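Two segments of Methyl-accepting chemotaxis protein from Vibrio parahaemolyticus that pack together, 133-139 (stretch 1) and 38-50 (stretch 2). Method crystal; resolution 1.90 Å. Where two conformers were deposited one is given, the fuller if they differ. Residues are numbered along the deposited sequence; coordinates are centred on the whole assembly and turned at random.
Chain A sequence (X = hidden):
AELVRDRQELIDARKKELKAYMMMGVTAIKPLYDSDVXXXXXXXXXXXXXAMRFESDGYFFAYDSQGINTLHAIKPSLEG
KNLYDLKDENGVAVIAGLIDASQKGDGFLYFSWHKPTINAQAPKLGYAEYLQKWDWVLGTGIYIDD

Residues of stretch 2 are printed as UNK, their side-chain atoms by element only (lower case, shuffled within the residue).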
# COMPACT_ATOMS: atom_id res chain seq x y z
N LYS A 133 3.01 16.22 13.26
CA LYS A 133 4.25 16.98 13.05
C LYS A 133 4.11 17.95 11.89
O LYS A 133 4.60 19.07 11.96
CB LYS A 133 5.42 16.04 12.76
CG LYS A 133 6.77 16.76 12.65
CD LYS A 133 7.94 15.80 12.34
CE LYS A 133 8.07 14.68 13.34
NZ LYS A 133 9.36 13.95 13.05
N TRP A 134 3.40 17.50 10.85
CA TRP A 134 3.11 18.33 9.69
C TRP A 134 1.71 18.96 9.63
O TRP A 134 1.41 19.70 8.68
CB TRP A 134 3.36 17.49 8.44
CG TRP A 134 4.80 17.21 8.24
CD1 TRP A 134 5.86 17.82 8.88
CD2 TRP A 134 5.37 16.30 7.31
NE1 TRP A 134 7.05 17.31 8.42
CE2 TRP A 134 6.77 16.38 7.45
CE3 TRP A 134 4.82 15.41 6.38
CZ2 TRP A 134 7.64 15.60 6.67
CZ3 TRP A 134 5.69 14.64 5.62
CH2 TRP A 134 7.08 14.73 5.77
N ASP A 135 0.88 18.70 10.65
CA ASP A 135 -0.54 19.03 10.67
C ASP A 135 -1.20 18.55 9.36
O ASP A 135 -1.88 19.32 8.69
CB ASP A 135 -0.77 20.56 10.85
CG ASP A 135 -2.21 20.91 11.11
OD1 ASP A 135 -2.91 20.16 11.83
OD2 ASP A 135 -2.68 21.98 10.60
N TRP A 136 -0.95 17.29 8.99
CA TRP A 136 -1.64 16.70 7.84
C TRP A 136 -2.65 15.69 8.32
O TRP A 136 -2.31 14.74 9.03
CB TRP A 136 -0.68 16.00 6.88
CG TRP A 136 0.18 16.91 6.04
CD1 TRP A 136 0.18 18.28 6.01
CD2 TRP A 136 1.15 16.49 5.08
NE1 TRP A 136 1.11 18.74 5.09
CE2 TRP A 136 1.73 17.65 4.53
CE3 TRP A 136 1.60 15.23 4.64
CZ2 TRP A 136 2.71 17.59 3.52
CZ3 TRP A 136 2.60 15.18 3.67
CH2 TRP A 136 3.14 16.35 3.13
N VAL A 137 -3.89 15.89 7.86
CA VAL A 137 -4.92 14.87 7.88
C VAL A 137 -4.79 14.19 6.52
O VAL A 137 -5.21 14.74 5.49
CB VAL A 137 -6.31 15.50 8.05
CG1 VAL A 137 -7.41 14.41 7.97
CG2 VAL A 137 -6.41 16.23 9.40
N LEU A 138 -4.15 13.03 6.55
CA LEU A 138 -3.83 12.25 5.33
C LEU A 138 -4.95 11.23 5.15
O LEU A 138 -5.24 10.49 6.08
CB LEU A 138 -2.50 11.53 5.52
CG LEU A 138 -2.02 10.58 4.39
CD1 LEU A 138 -1.79 11.39 3.09
CD2 LEU A 138 -0.74 9.83 4.78
N GLY A 139 -5.53 11.15 3.95
CA GLY A 139 -6.71 10.31 3.73
C GLY A 139 -6.68 9.55 2.41
O GLY A 139 -5.93 9.90 1.51
N UNK A 38 11.73 21.04 10.52
CA UNK A 38 10.86 22.18 10.19
C UNK A 38 10.31 22.16 8.76
O UNK A 38 10.33 23.18 8.05
n UNK A 38 10.78 25.80 10.18
c UNK A 38 11.58 23.51 10.48
c UNK A 38 10.60 24.63 10.82
o UNK A 38 9.67 24.44 11.64
N UNK A 39 9.83 20.99 8.34
CA UNK A 39 9.12 20.90 7.07
C UNK A 39 10.02 20.65 5.87
O UNK A 39 9.52 20.59 4.74
N UNK A 40 11.32 20.48 6.13
CA UNK A 40 12.31 20.20 5.08
C UNK A 40 11.92 19.07 4.12
O UNK A 40 12.24 19.11 2.93
c UNK A 40 13.69 19.89 5.69
o UNK A 40 13.66 18.75 6.57
N UNK A 41 11.23 18.06 4.63
CA UNK A 41 11.00 16.84 3.86
C UNK A 41 9.57 16.71 3.31
O UNK A 41 9.24 15.69 2.69
o UNK A 41 13.63 15.83 3.97
c UNK A 41 12.85 15.39 4.83
n UNK A 41 13.26 14.70 5.89
c UNK A 41 11.35 15.61 4.72
N UNK A 42 8.74 17.72 3.56
CA UNK A 42 7.33 17.66 3.17
C UNK A 42 7.19 17.51 1.67
O UNK A 42 6.36 16.72 1.18
c UNK A 42 5.54 20.32 5.28
c UNK A 42 6.18 18.95 5.07
c UNK A 42 4.62 20.40 6.44
n UNK A 42 4.08 21.82 6.50
c UNK A 42 6.58 18.90 3.62
N UNK A 43 8.00 18.27 0.92
CA UNK A 43 7.91 18.22 -0.53
C UNK A 43 8.23 16.83 -1.05
O UNK A 43 7.54 16.31 -1.94
c UNK A 43 7.40 19.57 -3.26
o UNK A 43 6.74 20.50 -2.78
n UNK A 43 6.96 18.81 -4.28
c UNK A 43 8.80 19.22 -2.70
c UNK A 43 8.83 19.27 -1.19
N UNK A 44 9.29 16.23 -0.52
CA UNK A 44 9.66 14.87 -0.95
C UNK A 44 8.58 13.82 -0.58
O UNK A 44 8.34 12.85 -1.33
c UNK A 44 11.03 14.48 -0.35
N UNK A 45 7.97 14.00 0.60
CA UNK A 45 6.88 13.11 1.02
C UNK A 45 5.65 13.30 0.12
O UNK A 45 5.00 12.32 -0.24
c UNK A 45 6.51 13.35 2.47
N UNK A 46 5.30 14.54 -0.21
CA UNK A 46 4.23 14.77 -1.18
C UNK A 46 4.43 14.05 -2.48
O UNK A 46 3.47 13.46 -2.99
c UNK A 46 3.40 18.58 -0.87
c UNK A 46 4.02 16.27 -1.52
c UNK A 46 3.45 17.10 -0.41
c UNK A 46 2.61 18.73 -2.18
n UNK A 46 2.47 20.16 -2.62
N UNK A 47 5.64 14.05 -3.02
CA UNK A 47 5.90 13.41 -4.31
C UNK A 47 5.70 11.88 -4.31
O UNK A 47 5.24 11.29 -5.31
c UNK A 47 7.28 15.32 -5.13
c UNK A 47 8.64 15.85 -5.47
c UNK A 47 7.28 13.83 -4.82
o UNK A 47 8.80 17.09 -5.44
o UNK A 47 9.54 15.03 -5.78
N UNK A 48 6.02 11.25 -3.18
CA UNK A 48 5.77 9.84 -2.99
C UNK A 48 4.26 9.57 -2.83
O UNK A 48 3.70 8.69 -3.50
c UNK A 48 8.05 9.36 -1.97
c UNK A 48 6.05 7.87 -1.45
c UNK A 48 6.52 9.29 -1.74
c UNK A 48 8.85 9.24 -0.71
N UNK A 49 3.60 10.32 -1.96
CA UNK A 49 2.19 9.96 -1.68
C UNK A 49 1.29 10.25 -2.88
O UNK A 49 0.32 9.52 -3.13
c UNK A 49 1.67 10.73 -0.47
c UNK A 49 2.26 10.32 0.91
c UNK A 49 1.59 9.04 1.37
c UNK A 49 2.04 11.46 1.90
N UNK A 50 1.60 11.29 -3.64
CA UNK A 50 0.81 11.59 -4.84
C UNK A 50 0.99 10.60 -5.98
O UNK A 50 0.12 10.48 -6.84
c UNK A 50 1.13 13.01 -5.33
n UNK A 50 1.11 17.33 -6.34
c UNK A 50 0.46 14.07 -4.44
c UNK A 50 0.62 15.91 -6.18
c UNK A 50 0.98 15.48 -4.79
O HOH W 1 2.08 21.37 4.26

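Position 38 carries two carbons, the second holding one oxygen and one nitrogen, and its CA-to-CB bond points away from stretch 1; it is N38. Amide and acid can look alike in outline, but here the elements separate them.

Position 39 has no side-chain atoms. Its CA lies 4.4 Å from W134 NE1, and phi/psi of 88/3 would jam a CB against the carbonyl oxygen of the residue before. The backbone alone calls for glycine, G39, which opens a type I turn.

Position 40 has one carbon and then one oxygen, pointing away and touching nothing on stretch 1: S40. Position 41 again has two carbons ending in one oxygen and one nitrogen. Its CB sits 4.2 Å from W134 CZ2 and its backbone O 3.9 Å from W134 CH2, while the amide end leads away to a partner elsewhere in the structure. This is N41.

Position 42 has four carbons in a row ending in nitrogen. The chain lies across W134, its second carbon over the face of the five-membered ring, and its terminal nitrogen reaches a water; it is K42. Its backbone N closes the turn on G39 O at 3.2 Å. K42 CG is 3.6 Å from the centroid of the W134 five-membered ring and 13° off its normal, a CH-pi contact. Beyond it, K42 NZ donates to water 1 at 3.0 Å, and W136 NE1 donates to the same water at 2.9 Å.

Position 43 has three carbons, the third carrying oxygen and nitrogen, and points away: Q43. Position 44 has a single carbon, set sideways and touching nothing on stretch 1: A44. Position 45 also has a single carbon, but this one points toward the contact, with CB 3.5 Å from W134 CZ3, at the ring edge, and 4.5 Å from W136 CZ3. It is A45, touching both indoles.

Position 46 is another four-carbon row ending in nitrogen. Its second carbon approaches W136 CH2 at 3.6 Å, while its end leads away and its amine is bonded elsewhere in the structure: K46. Position 47 has three carbons, the third with two oxygens: E47, whose OE2 accepts a hydrogen bond from Q43 NE2 at 2.8 Å, one helical turn back and clear of the contact.

Position 48 has four carbons forked at the first, one arm two carbons long: I48, buried but out of reach of stretch 1. Position 49 has four carbons forked at the second, and one end carbon lies 4.2 Å from W136 CZ3 and 4.0 Å from L138 CD1; it is L49, and that carbon is its CD1. Position 50, four carbons and a nitrogen, is K50, out of reach.

The contact works by matching periods. Along the strand, W136 and L138 point toward the helix while V137 is out of reach; along the helix, A45 and L49, four residues apart, point back. No direct hydrogen bond crosses. Packing of indoles against apolar carbons and lysine methylenes covers the interface, and one water ties K42 to W136. Strand and helix run nearly parallel, at 16°.

Stretch 2, residues 38-50: NGSNKQAAKEILK
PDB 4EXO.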